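PDB 4OHN: ABC transporter substrate-binding protein from Streptococcus pneumoniae, which binds histidine in the crystal and probably delivers an amino acid to the membrane part of an ABC uptake transporter. Local coordinates for residues E70-T74 against K75-D79; A164-D167 against L168-R172; V220-I223 against N224-F227; S228-Y231 against K232-K235. All coordinates share one frame; numbering follows the deposited sequence.

Along the chain the four contacts follow in numerical order, each a local turn of helix or a helix end. Interaction 1 ends helix 69-75, interaction 2 ends helix 161-169, and interactions 3 and 4 share helix 217-232, in its middle and at its end, with centres about 12 Å apart. Interaction 2 lies across the chain's centre from interactions 3 and 4, about 40 Å from each between centres, as expected of a two-lobed solute-binding protein. The centres of interactions 1 and 3 are about 20 Å apart. The side chains of I78 and A164 each lie about 11 Å from the bound histidine, so interactions 1 and 2 shape the lobes without touching the ligand.

Interaction 1: E70-T74 against K75-D79; sequences EAELT and KGTID
A Schellman motif closes helix 69-75, with G76 bending back onto the last turn formed by E72 and L73. G76 has positive phi (91°), which suits glycine because no CB presses on the carbonyl oxygen of K75. Its N bonds to L73 O at 3.2 Å, meeting that oxygen from well above the carbonyl plane, and more weakly to E72 O. The last regular helical bond runs from K75 N to A71 O, 2.9 Å. K75 then lays its extended aliphatic chain back along the helix, with CG 3.1 Å from A71 O and NZ beside the small CB of A71.

E72 O gathers the donors of the turn. I78 N reaches it at 3.3 Å in a nearly straight bond (161°), and T77 N adds a weak one. T77 OG1 approaches from the same face as I78 N, 3.1 Å from E72 O; its chi1 of 62° sets the hydroxyl between the backbone N and carbonyl carbon of T77, turned back to the helix. E72 and T77 both have second conformers, so this hydroxyl bond is less certain than the backbone ones.

Beneath the turn I78 CG1 packs on L73 CB at 4.2 Å, while L73 CD1 lies against the D79 carbonyl, 3.5 Å from D79 O. L73 also packs on V95, and I78 on I64 and on T21 of strand 19-24. R213 donates through NH1 to the carbonyl oxygens of L73 and I78 and through NH2 forms a salt bridge with D79 OD1; D79 OD2 takes the backbone N of T21, fastening the helix end beside strand 19-24.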
ATOM      1  N   GLU A  70      -0.971  10.497   7.837  1.00 13.43           N
ATOM      2  CA  GLU A  70      -1.238  11.887   7.462  1.00 15.80           C
ATOM      3  C   GLU A  70      -0.631  12.822   8.487  1.00 14.77           C
ATOM      4  O   GLU A  70       0.002  13.822   8.116  1.00 15.88           O
ATOM      5  CB  GLU A  70      -2.743  12.120   7.314  1.00 21.36           C
ATOM      6  CG  GLU A  70      -3.136  13.579   7.062  1.00 56.65           C
ATOM      7  CD  GLU A  70      -3.275  14.402   8.338  1.00103.90           C
ATOM      8  OE1 GLU A  70      -3.662  13.837   9.385  1.00102.95           O
ATOM      9  OE2 GLU A  70      -2.992  15.620   8.295  1.00 70.71           O
ATOM     10  N   ALA A  71      -0.796  12.512   9.758  1.00 14.26           N
ATOM     11  CA  ALA A  71      -0.251  13.346  10.829  1.00 17.28           C
ATOM     12  C   ALA A  71       1.280  13.394  10.762  1.00 15.38           C
ATOM     13  O   ALA A  71       1.877  14.459  10.916  1.00 15.98           O
ATOM     14  CB  ALA A  71      -0.716  12.851  12.183  1.00 17.91           C
ATOM     15  N   GLU A  72       1.917  12.261  10.509  0.54 13.21           N
ATOM     16  CA  GLU A  72       3.371  12.222  10.458  0.54 14.62           C
ATOM     17  C   GLU A  72       3.906  13.034   9.284  0.54 14.13           C
ATOM     18  O   GLU A  72       4.962  13.669   9.378  0.54 15.03           O
ATOM     19  CB  GLU A  72       3.856  10.783  10.353  0.54 12.71           C
ATOM     20  CG  GLU A  72       3.416   9.874  11.495  0.54 17.57           C
ATOM     21  CD  GLU A  72       4.301   9.956  12.720  0.54 39.56           C
ATOM     22  OE1 GLU A  72       4.834   8.903  13.135  0.54 26.50           O
ATOM     23  OE2 GLU A  72       4.455  11.061  13.276  0.54 22.39           O
ATOM     24  N   LEU A  73       3.197  12.989   8.162  1.00 10.98           N
ATOM     25  CA  LEU A  73       3.580  13.758   6.996  1.00 12.73           C
ATOM     26  C   LEU A  73       3.356  15.257   7.239  1.00 15.38           C
ATOM     27  O   LEU A  73       4.247  16.076   7.001  1.00 16.21           O
ATOM     28  CB  LEU A  73       2.790  13.258   5.785  1.00 13.62           C
ATOM     29  CG  LEU A  73       3.126  13.899   4.435  1.00 13.95           C
ATOM     30  CD1 LEU A  73       4.576  13.684   4.025  1.00 12.20           C
ATOM     31  CD2 LEU A  73       2.199  13.373   3.360  1.00 16.71           C
ATOM     32  N   THR A  74       2.179  15.621   7.724  1.00 15.11           N
ATOM     33  CA  THR A  74       1.855  17.027   7.946  1.00 18.92           C
ATOM     34  C   THR A  74       2.766  17.666   8.986  1.00 18.17           C
ATOM     35  O   THR A  74       3.192  18.815   8.826  1.00 21.31           O
ATOM     36  CB  THR A  74       0.387  17.163   8.378  1.00 20.78           C
ATOM     37  OG1 THR A  74      -0.432  16.712   7.301  1.00 28.07           O
ATOM     38  CG2 THR A  74       0.029  18.623   8.702  1.00 31.81           C
ATOM     39  N   LYS A  75       3.084  16.934  10.043  1.00 16.53           N
ATOM     40  CA  LYS A  75       3.921  17.466  11.121  1.00 16.97           C
ATOM     41  C   LYS A  75       5.416  17.451  10.797  1.00 19.03           C
ATOM     42  O   LYS A  75       6.218  18.049  11.510  1.00 21.63           O
ATOM     43  CB  LYS A  75       3.658  16.673  12.399  1.00 24.32           C
ATOM     44  CG  LYS A  75       2.237  16.849  12.932  1.00 58.05           C
ATOM     45  CD  LYS A  75       1.896  15.821  13.999  1.00 70.93           C
ATOM     46  CE  LYS A  75       0.442  15.936  14.435  1.00 57.82           C
ATOM     47  NZ  LYS A  75       0.094  14.932  15.478  1.00 77.69           N
ATOM     48  N   GLY A  76       5.801  16.763   9.731  1.00 16.05           N
ATOM     49  CA  GLY A  76       7.177  16.769   9.267  1.00 16.56           C
ATOM     50  C   GLY A  76       8.100  15.691   9.799  1.00 15.60           C
ATOM     51  O   GLY A  76       9.305  15.769   9.599  1.00 18.22           O
ATOM     52  N   THR A  77       7.552  14.692  10.476  0.60 14.45           N
ATOM     53  CA  THR A  77       8.385  13.608  10.971  0.60 14.77           C
ATOM     54  C   THR A  77       8.770  12.644   9.841  0.60 13.24           C
ATOM     55  O   THR A  77       9.775  11.943   9.957  0.60 15.54           O
ATOM     56  CB  THR A  77       7.734  12.885  12.141  0.60 18.91           C
ATOM     57  OG1 THR A  77       6.512  12.309  11.714  0.60 18.72           O
ATOM     58  CG2 THR A  77       7.439  13.865  13.258  0.60 15.31           C
ATOM     59  N   ILE A  78       7.999  12.645   8.746  1.00 11.22           N
ATOM     60  CA  ILE A  78       8.384  11.989   7.486  1.00 10.44           C
ATOM     61  C   ILE A  78       8.176  12.998   6.355  1.00 10.61           C
ATOM     62  O   ILE A  78       7.442  13.977   6.535  1.00 11.68           O
ATOM     63  CB  ILE A  78       7.564  10.698   7.217  1.00  9.94           C
ATOM     64  CG1 ILE A  78       6.082  11.018   7.013  1.00  9.96           C
ATOM     65  CG2 ILE A  78       7.793   9.701   8.372  1.00 10.62           C
ATOM     66  CD1 ILE A  78       5.205   9.808   6.737  1.00 10.06           C
ATOM     67  N   ASP A  79       8.812  12.757   5.203  1.00  9.54           N
ATOM     68  CA  ASP A  79       8.704  13.649   4.041  1.00  9.19           C
ATOM     69  C   ASP A  79       7.872  13.044   2.905  1.00 10.10           C
ATOM     70  O   ASP A  79       7.409  13.782   2.030  1.00 11.02           O
ATOM     71  CB  ASP A  79      10.111  13.988   3.526  1.00 10.07           C
ATOM     72  CG  ASP A  79      10.969  14.582   4.604  1.00 11.62           C
ATOM     73  OD1 ASP A  79      10.459  15.521   5.272  1.00 14.51           O
ATOM     74  OD2 ASP A  79      12.139  14.162   4.779  1.00 13.00           O
TER

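Interaction 2: A164-D167 against L168-R172; sequences ALID and LKNDR
D167 and R172 form a salt bridge round the end of the helix, with R172 NH1 2.9 Å from D167 OD1. The two side chains cross at about a right angle, and the carboxylate and guanidinium planes are turned 75° from each other: the bond lies close to the guanidinium plane, yet NH1 meets the oxygen from above the carboxylate plane. R172 is extended from CG to NE, long enough to bring NH1 back beside the aspartate. One guanidinium face is backed by N170 CB, which sits 3.7 Å above its centre.

N170 turns its own amide back to the helix. With its CG beside the backbone N (chi1 -79°), it sends ND2 to I166 O in a straight bond of 2.9 Å and 166°. I166 CG2 lies alongside, 3.7 Å from ND2. A short polar amide thus serves a carbonyl in the last turn that its backbone N reaches only weakly.

The frame beneath is a Schellman motif: R172 N bonds to D167 O at 2.9 Å and D171 N to L168 O at 3.1 Å, while D171 takes the positive phi.

Further out, Y158 OH bonds the second carboxylate oxygen of D167, fixing the rotation of the group. K111 joins the carboxylate of D171 to the carbonyl oxygen of K169. On the buried side, L165 packs on L176 of strand 175-179 and on Y182 and Y186 of helix 180-189, while L168 meets Y196.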
ATOM      1  N   ALA A 164      -4.744  -9.179  11.033  1.00  7.53           N
ATOM      2  CA  ALA A 164      -6.035  -9.508  10.447  1.00  7.49           C
ATOM      3  C   ALA A 164      -6.014 -10.920   9.842  1.00  7.31           C
ATOM      4  O   ALA A 164      -6.981 -11.681   9.943  1.00  7.67           O
ATOM      5  CB  ALA A 164      -6.408  -8.495   9.390  1.00  6.79           C
ATOM      6  N   LEU A 165      -4.901 -11.267   9.206  1.00  7.12           N
ATOM      7  CA  LEU A 165      -4.751 -12.574   8.580  1.00  7.19           C
ATOM      8  C   LEU A 165      -4.649 -13.706   9.614  1.00  6.95           C
ATOM      9  O   LEU A 165      -5.202 -14.780   9.385  1.00  8.45           O
ATOM     10  CB  LEU A 165      -3.545 -12.584   7.647  1.00  8.07           C
ATOM     11  CG  LEU A 165      -3.853 -11.905   6.304  1.00  8.44           C
ATOM     12  CD1 LEU A 165      -2.563 -11.454   5.604  1.00 11.65           C
ATOM     13  CD2 LEU A 165      -4.670 -12.810   5.389  1.00  9.78           C
ATOM     14  N   ILE A 166      -3.986 -13.480  10.745  1.00  7.16           N
ATOM     15  CA  ILE A 166      -4.014 -14.452  11.823  1.00  8.20           C
ATOM     16  C   ILE A 166      -5.450 -14.629  12.325  1.00  7.43           C
ATOM     17  O   ILE A 166      -5.893 -15.747  12.627  1.00  8.13           O
ATOM     18  CB  ILE A 166      -3.037 -14.066  12.961  1.00  9.27           C
ATOM     19  CG1 ILE A 166      -1.589 -14.129  12.463  1.00  9.66           C
ATOM     20  CG2 ILE A 166      -3.196 -14.971  14.188  1.00 11.16           C
ATOM     21  CD1 ILE A 166      -1.118 -15.473  11.987  1.00 13.44           C
ATOM     22  N   ASP A 167      -6.203 -13.547  12.392  1.00  7.64           N
ATOM     23  CA  ASP A 167      -7.584 -13.662  12.834  1.00  7.19           C
ATOM     24  C   ASP A 167      -8.432 -14.438  11.808  1.00  6.99           C
ATOM     25  O   ASP A 167      -9.275 -15.251  12.201  1.00  7.67           O
ATOM     26  CB  ASP A 167      -8.201 -12.300  13.164  1.00  8.20           C
ATOM     27  CG  ASP A 167      -7.884 -11.840  14.570  1.00  9.50           C
ATOM     28  OD1 ASP A 167      -6.909 -12.338  15.181  1.00  9.97           O
ATOM     29  OD2 ASP A 167      -8.632 -10.978  15.106  1.00 10.20           O
ATOM     30  N   LEU A 168      -8.221 -14.202  10.521  1.00  7.20           N
ATOM     31  CA  LEU A 168      -8.894 -14.977   9.473  1.00  6.85           C
ATOM     32  C   LEU A 168      -8.542 -16.465   9.592  1.00  7.48           C
ATOM     33  O   LEU A 168      -9.431 -17.328   9.521  1.00  7.91           O
ATOM     34  CB  LEU A 168      -8.507 -14.422   8.104  1.00  7.84           C
ATOM     35  CG  LEU A 168      -9.199 -15.066   6.903  1.00  8.43           C
ATOM     36  CD1 LEU A 168     -10.701 -14.727   6.850  1.00  9.51           C
ATOM     37  CD2 LEU A 168      -8.495 -14.692   5.602  1.00  9.05           C
ATOM     38  N   LYS A 169      -7.255 -16.765   9.762  1.00  7.67           N
ATOM     39  CA  LYS A 169      -6.774 -18.148   9.915  1.00  8.43           C
ATOM     40  C   LYS A 169      -7.454 -18.864  11.082  1.00  8.96           C
ATOM     41  O   LYS A 169      -7.656 -20.072  11.040  1.00  9.81           O
ATOM     42  CB  LYS A 169      -5.272 -18.116  10.145  1.00  9.70           C
ATOM     43  CG  LYS A 169      -4.628 -19.465  10.308  1.00 10.80           C
ATOM     44  CD  LYS A 169      -3.136 -19.283  10.581  1.00 12.23           C
ATOM     45  CE  LYS A 169      -2.404 -20.578  10.761  1.00 17.97           C
ATOM     46  NZ  LYS A 169      -0.956 -20.257  10.910  1.00 27.22           N
ATOM     47  N   ASN A 170      -7.786 -18.088  12.124  1.00  8.72           N
ATOM     48  CA  ASN A 170      -8.393 -18.614  13.342  1.00  9.35           C
ATOM     49  C   ASN A 170      -9.910 -18.466  13.427  1.00  9.31           C
ATOM     50  O   ASN A 170     -10.481 -18.654  14.493  1.00 10.33           O
ATOM     51  CB  ASN A 170      -7.729 -17.970  14.559  1.00  9.47           C
ATOM     52  CG  ASN A 170      -6.394 -18.598  14.860  1.00 10.08           C
ATOM     53  OD1 ASN A 170      -6.331 -19.639  15.499  1.00 12.12           O
ATOM     54  ND2 ASN A 170      -5.326 -17.985  14.396  1.00 11.71           N
ATOM     55  N   ASP A 171     -10.549 -18.152  12.302  1.00  8.92           N
ATOM     56  CA  ASP A 171     -12.013 -18.085  12.200  1.00  9.50           C
ATOM     57  C   ASP A 171     -12.616 -16.938  13.014  1.00  9.23           C
ATOM     58  O   ASP A 171     -13.824 -16.914  13.240  1.00 11.76           O
ATOM     59  CB  ASP A 171     -12.682 -19.419  12.598  1.00 11.90           C
ATOM     60  CG  ASP A 171     -12.572 -20.505  11.551  1.00 16.08           C
ATOM     61  OD1 ASP A 171     -12.024 -20.250  10.452  1.00 13.77           O
ATOM     62  OD2 ASP A 171     -13.045 -21.626  11.860  1.00 17.85           O
ATOM     63  N   ARG A 172     -11.806 -15.967  13.402  1.00  8.60           N
ATOM     64  CA  ARG A 172     -12.313 -14.848  14.182  1.00  9.02           C
ATOM     65  C   ARG A 172     -13.003 -13.838  13.275  1.00  9.48           C
ATOM     66  O   ARG A 172     -13.900 -13.106  13.717  1.00 11.57           O
ATOM     67  CB  ARG A 172     -11.194 -14.182  14.974  1.00  8.74           C
ATOM     68  CG  ARG A 172     -10.523 -15.116  15.956  1.00  9.33           C
ATOM     69  CD  ARG A 172      -9.245 -14.490  16.508  1.00  9.80           C
ATOM     70  NE  ARG A 172      -8.535 -15.438  17.364  1.00 10.41           N
ATOM     71  CZ  ARG A 172      -7.217 -15.586  17.406  1.00  9.87           C
ATOM     72  NH1 ARG A 172      -6.432 -14.835  16.673  1.00  9.28           N
ATOM     73  NH2 ARG A 172      -6.697 -16.475  18.216  1.00 11.86           N
TER

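Interaction 3: V220-I223 against N224-F227; sequences VKKI and NEAF
The F227 ring is covered on one face by I223, one helical turn earlier. I223 O stands 3.6 Å above the F227 ring plane, displaced toward the rim at the CG end, and I223 CG2 lies over the same face nearer CZ. The methyl makes a CH-pi contact, with I223 CG2 4.0 Å from the F227 ring centroid and 25° off the normal. Chi1 of -67° in I223 points CG2 away from its own backbone N and along the helix toward the ring. I223 O has its hydrogen bond from F227 N, 2.9 Å, and merely lies over the ring.

A second flat group, the amide of N224, leans back over V220: ND2 lies 3.8 Å from V220 CG1, side by side with the valine. Its OD1 accepts from the backbone N of N99 and so ties the helix to that loop, a short polar side chain suiting this partly exposed position.

On the solvent side the E225 carboxylate meets K222 in a weak salt bridge, NZ to OE1 3.4 Å. K222 bends at chi2 (-55°), which brings its CD and NZ beside that oxygen.

A226, with only a methyl, lets Y55 and V51 come close, and Y55 OH bonds K222 O. The i to i+4 spacing of I223 and F227 makes an apolar stripe typical of an amphipathic helix: it packs on F52, L47 and V51 and, through I223, on V210 of strand 206-212, in the alpha/beta layering of this solute-binding fold.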
ATOM      1  N   VAL A 220       7.946  16.299  -5.888  1.00 10.58           N
ATOM      2  CA  VAL A 220       7.076  15.454  -6.697  1.00 11.23           C
ATOM      3  C   VAL A 220       7.571  15.384  -8.148  1.00 11.12           C
ATOM      4  O   VAL A 220       7.621  14.298  -8.748  1.00 11.99           O
ATOM      5  CB  VAL A 220       5.624  15.934  -6.602  1.00 13.81           C
ATOM      6  CG1 VAL A 220       4.760  15.284  -7.696  1.00 15.54           C
ATOM      7  CG2 VAL A 220       5.067  15.619  -5.219  1.00 13.72           C
ATOM      8  N   LYS A 221       7.948  16.523  -8.712  0.54 10.07           N
ATOM      9  CA  LYS A 221       8.519  16.551 -10.058  0.54 10.71           C
ATOM     10  C   LYS A 221       9.769  15.701 -10.151  0.54 10.45           C
ATOM     11  O   LYS A 221       9.962  14.971 -11.119  0.54  9.58           O
ATOM     12  CB  LYS A 221       8.865  17.976 -10.483  0.54 15.68           C
ATOM     13  CG  LYS A 221       7.674  18.858 -10.645  0.54 10.86           C
ATOM     14  CD  LYS A 221       8.065  20.216 -11.188  0.54 21.65           C
ATOM     15  CE  LYS A 221       6.865  21.132 -11.279  0.54 29.09           C
ATOM     16  NZ  LYS A 221       6.516  21.693  -9.949  0.54 27.42           N
ATOM     17  N   LYS A 222      10.634  15.795  -9.152  1.00  9.71           N
ATOM     18  CA  LYS A 222      11.869  15.010  -9.153  1.00  9.48           C
ATOM     19  C   LYS A 222      11.608  13.509  -9.081  1.00 10.07           C
ATOM     20  O   LYS A 222      12.334  12.710  -9.695  1.00 10.67           O
ATOM     21  CB  LYS A 222      12.812  15.470  -8.040  1.00  9.68           C
ATOM     22  CG  LYS A 222      13.291  16.894  -8.228  1.00 12.19           C
ATOM     23  CD  LYS A 222      13.947  17.115  -9.595  1.00 14.20           C
ATOM     24  CE  LYS A 222      14.625  18.466  -9.696  1.00 11.97           C
ATOM     25  NZ  LYS A 222      14.984  18.765 -11.115  1.00 13.76           N
ATOM     26  N   ILE A 223      10.591  13.092  -8.342  1.00  9.07           N
ATOM     27  CA  ILE A 223      10.225  11.682  -8.314  1.00  8.74           C
ATOM     28  C   ILE A 223       9.739  11.294  -9.713  1.00 10.39           C
ATOM     29  O   ILE A 223      10.165  10.279 -10.271  1.00  9.75           O
ATOM     30  CB  ILE A 223       9.143  11.414  -7.251  1.00  8.97           C
ATOM     31  CG1 ILE A 223       9.715  11.652  -5.856  1.00  9.58           C
ATOM     32  CG2 ILE A 223       8.578  10.008  -7.414  1.00  9.75           C
ATOM     33  CD1 ILE A 223       8.649  11.735  -4.780  1.00 10.46           C
ATOM     34  N   ASN A 224       8.860  12.091 -10.308  1.00  8.84           N
ATOM     35  CA  ASN A 224       8.335  11.757 -11.640  1.00  9.13           C
ATOM     36  C   ASN A 224       9.432  11.701 -12.699  1.00 10.11           C
ATOM     37  O   ASN A 224       9.430  10.801 -13.561  1.00 10.54           O
ATOM     38  CB  ASN A 224       7.268  12.764 -12.042  1.00  9.61           C
ATOM     39  CG  ASN A 224       5.989  12.641 -11.235  1.00 10.59           C
ATOM     40  OD1 ASN A 224       5.684  11.574 -10.677  1.00 10.85           O
ATOM     41  ND2 ASN A 224       5.222  13.723 -11.159  1.00 11.28           N
ATOM     42  N   GLU A 225      10.356  12.648 -12.677  1.00  9.16           N
ATOM     43  CA  GLU A 225      11.458  12.639 -13.642  1.00 10.16           C
ATOM     44  C   GLU A 225      12.310  11.401 -13.472  1.00 10.58           C
ATOM     45  O   GLU A 225      12.766  10.816 -14.472  1.00 11.76           O
ATOM     46  CB  GLU A 225      12.317  13.883 -13.474  1.00  9.38           C
ATOM     47  CG  GLU A 225      11.618  15.166 -13.899  1.00  9.68           C
ATOM     48  CD  GLU A 225      12.315  16.413 -13.475  1.00 11.53           C
ATOM     49  OE1 GLU A 225      13.441  16.372 -12.937  1.00 13.81           O
ATOM     50  OE2 GLU A 225      11.719  17.498 -13.704  1.00 14.21           O
ATOM     51  N   ALA A 226      12.560  10.988 -12.232  1.00 10.85           N
ATOM     52  CA  ALA A 226      13.327   9.777 -12.001  1.00  9.54           C
ATOM     53  C   ALA A 226      12.571   8.550 -12.517  1.00  9.41           C
ATOM     54  O   ALA A 226      13.195   7.635 -13.087  1.00  9.96           O
ATOM     55  CB  ALA A 226      13.632   9.625 -10.540  1.00  9.42           C
ATOM     56  N   PHE A 227      11.255   8.494 -12.326  1.00  8.97           N
ATOM     57  CA  PHE A 227      10.505   7.385 -12.920  1.00  9.16           C
ATOM     58  C   PHE A 227      10.793   7.308 -14.436  1.00 11.09           C
ATOM     59  O   PHE A 227      10.994   6.217 -14.977  1.00 10.91           O
ATOM     60  CB  PHE A 227       8.983   7.500 -12.700  1.00  9.19           C
ATOM     61  CG  PHE A 227       8.500   7.253 -11.286  1.00  9.35           C
ATOM     62  CD1 PHE A 227       9.282   6.650 -10.315  1.00 10.04           C
ATOM     63  CD2 PHE A 227       7.216   7.627 -10.944  1.00 11.55           C
ATOM     64  CE1 PHE A 227       8.777   6.415  -9.044  1.00 10.94           C
ATOM     65  CE2 PHE A 227       6.712   7.391  -9.674  1.00 12.26           C
ATOM     66  CZ  PHE A 227       7.511   6.779  -8.717  1.00 10.83           C
TER

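Interaction 4: S228-Y231 against K232-K235; sequences SSLY and KDGK
L230 lays its CD2 methyl against the stem of K235, 3.8 Å from K235 CB, the two side chains running alongside each other. The same methyl is 3.8 Å from D233 OD2. Between them the chain makes an Asx turn that links helix 217-232 to helix 235-244: D233 OD1 accepts from K235 N at 3.0 Å, nearly straight (160°). The chi1 of D233 (67°) swings its carboxylate under the turn, where a short acidic side chain can meet the first amide of the next helix. OD2 is held by a salt bridge to K54, which would probably steady the negative charge so close to the helix carbonyls.

G234 comes between, with a positive phi that suits glycine because a CB there would press on the carbonyl oxygen of D233, and stands at the N-cap position of the following helix. The old helix is closed by S229 O, which takes two amides: D233 N at 2.9 Å, nearly along the carbonyl axis, and K232 N at 3.1 Å, from above the carbonyl plane.

Leucine fits its buried place, since L230 also packs on L47, A50 and V51 of helix 43-53. Y231 sets its ring edge-to-face with F236, also joining the two helices. K232 keeps its long chain at the surface: chi1 of 61° places CG between its backbone N and carbonyl carbon, 3.3 Å from S229 O, and the extended chain beyond carries K232 CE to 3.8 Å from S228 O.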
ATOM      1  N   SER A 228      10.807   8.444 -15.136  1.00 10.00           N
ATOM      2  CA  SER A 228      11.051   8.411 -16.584  1.00 10.59           C
ATOM      3  C   SER A 228      12.375   7.742 -16.938  1.00 12.22           C
ATOM      4  O   SER A 228      12.445   6.974 -17.907  1.00 13.21           O
ATOM      5  CB  SER A 228      11.015   9.817 -17.175  1.00 13.21           C
ATOM      6  OG  SER A 228       9.732  10.391 -17.020  1.00 13.73           O
ATOM      7  N   SER A 229      13.418   7.991 -16.156  1.00 10.23           N
ATOM      8  CA  SER A 229      14.712   7.351 -16.383  1.00 12.84           C
ATOM      9  C   SER A 229      14.619   5.867 -16.084  1.00 10.69           C
ATOM     10  O   SER A 229      15.128   5.063 -16.844  1.00 11.38           O
ATOM     11  CB  SER A 229      15.813   7.966 -15.471  1.00 13.52           C
ATOM     12  OG  SER A 229      16.418   9.114 -16.025  1.00 23.40           O
ATOM     13  N   LEU A 230      13.988   5.515 -14.959  1.00 10.07           N
ATOM     14  CA  LEU A 230      13.981   4.130 -14.501  1.00 10.13           C
ATOM     15  C   LEU A 230      13.182   3.229 -15.435  1.00 10.64           C
ATOM     16  O   LEU A 230      13.490   2.045 -15.548  1.00 11.07           O
ATOM     17  CB  LEU A 230      13.457   4.030 -13.063  1.00  9.54           C
ATOM     18  CG  LEU A 230      14.330   4.765 -12.039  1.00 10.33           C
ATOM     19  CD1 LEU A 230      13.646   4.836 -10.701  1.00 14.23           C
ATOM     20  CD2 LEU A 230      15.648   4.096 -11.871  1.00 12.57           C
ATOM     21  N   TYR A 231      12.201   3.780 -16.131  1.00 10.80           N
ATOM     22  CA  TYR A 231      11.443   3.000 -17.106  1.00 11.61           C
ATOM     23  C   TYR A 231      12.284   2.573 -18.301  1.00 12.53           C
ATOM     24  O   TYR A 231      12.036   1.544 -18.919  1.00 14.89           O
ATOM     25  CB  TYR A 231      10.218   3.776 -17.616  1.00 12.85           C
ATOM     26  CG  TYR A 231       9.114   3.936 -16.596  1.00 13.68           C
ATOM     27  CD1 TYR A 231       8.737   2.881 -15.780  1.00 18.02           C
ATOM     28  CD2 TYR A 231       8.443   5.137 -16.451  1.00 16.07           C
ATOM     29  CE1 TYR A 231       7.721   3.012 -14.847  1.00 23.40           C
ATOM     30  CE2 TYR A 231       7.429   5.281 -15.503  1.00 18.02           C
ATOM     31  CZ  TYR A 231       7.079   4.212 -14.716  1.00 19.82           C
ATOM     32  OH  TYR A 231       6.069   4.315 -13.774  1.00 23.12           O
ATOM     33  N   LYS A 232      13.247   3.386 -18.688  1.00 12.75           N
ATOM     34  CA  LYS A 232      14.052   3.078 -19.861  1.00 13.72           C
ATOM     35  C   LYS A 232      15.428   2.542 -19.556  1.00 15.45           C
ATOM     36  O   LYS A 232      16.055   2.005 -20.449  1.00 19.46           O
ATOM     37  CB  LYS A 232      14.144   4.278 -20.786  1.00 14.85           C
ATOM     38  CG  LYS A 232      14.788   5.500 -20.147  1.00 13.46           C
ATOM     39  CD  LYS A 232      14.879   6.652 -21.139  1.00 14.08           C
ATOM     40  CE  LYS A 232      15.107   7.958 -20.384  1.00 13.31           C
ATOM     41  NZ  LYS A 232      15.219   9.130 -21.300  1.00 13.96           N
ATOM     42  N   ASP A 233      15.917   2.670 -18.322  1.00 13.42           N
ATOM     43  CA  ASP A 233      17.259   2.171 -18.026  1.00 16.58           C
ATOM     44  C   ASP A 233      17.316   0.722 -17.558  1.00 19.52           C
ATOM     45  O   ASP A 233      18.394   0.222 -17.208  1.00 22.51           O
ATOM     46  CB  ASP A 233      18.041   3.104 -17.073  1.00 23.34           C
ATOM     47  CG  ASP A 233      17.467   3.174 -15.690  1.00 23.22           C
ATOM     48  OD1 ASP A 233      16.657   2.310 -15.288  1.00 19.21           O
ATOM     49  OD2 ASP A 233      17.835   4.145 -14.970  1.00 22.76           O
ATOM     50  N   GLY A 234      16.162   0.068 -17.546  1.00 15.91           N
ATOM     51  CA  GLY A 234      16.072  -1.327 -17.149  1.00 16.69           C
ATOM     52  C   GLY A 234      15.739  -1.542 -15.684  1.00 14.48           C
ATOM     53  O   GLY A 234      15.334  -2.650 -15.291  1.00 16.13           O
ATOM     54  N   LYS A 235      15.891  -0.513 -14.862  1.00 13.40           N
ATOM     55  CA  LYS A 235      15.784  -0.714 -13.434  1.00 13.84           C
ATOM     56  C   LYS A 235      14.343  -0.964 -12.979  1.00 12.38           C
ATOM     57  O   LYS A 235      14.098  -1.840 -12.143  1.00 12.94           O
ATOM     58  CB  LYS A 235      16.391   0.481 -12.698  1.00 15.24           C
ATOM     59  CG  LYS A 235      16.470   0.318 -11.190  1.00 20.08           C
ATOM     60  CD  LYS A 235      17.270  -0.913 -10.792  1.00 28.16           C
ATOM     61  CE  LYS A 235      18.473  -0.577  -9.945  1.00 59.54           C
ATOM     62  NZ  LYS A 235      19.272  -1.811  -9.675  1.00 45.50           N
TER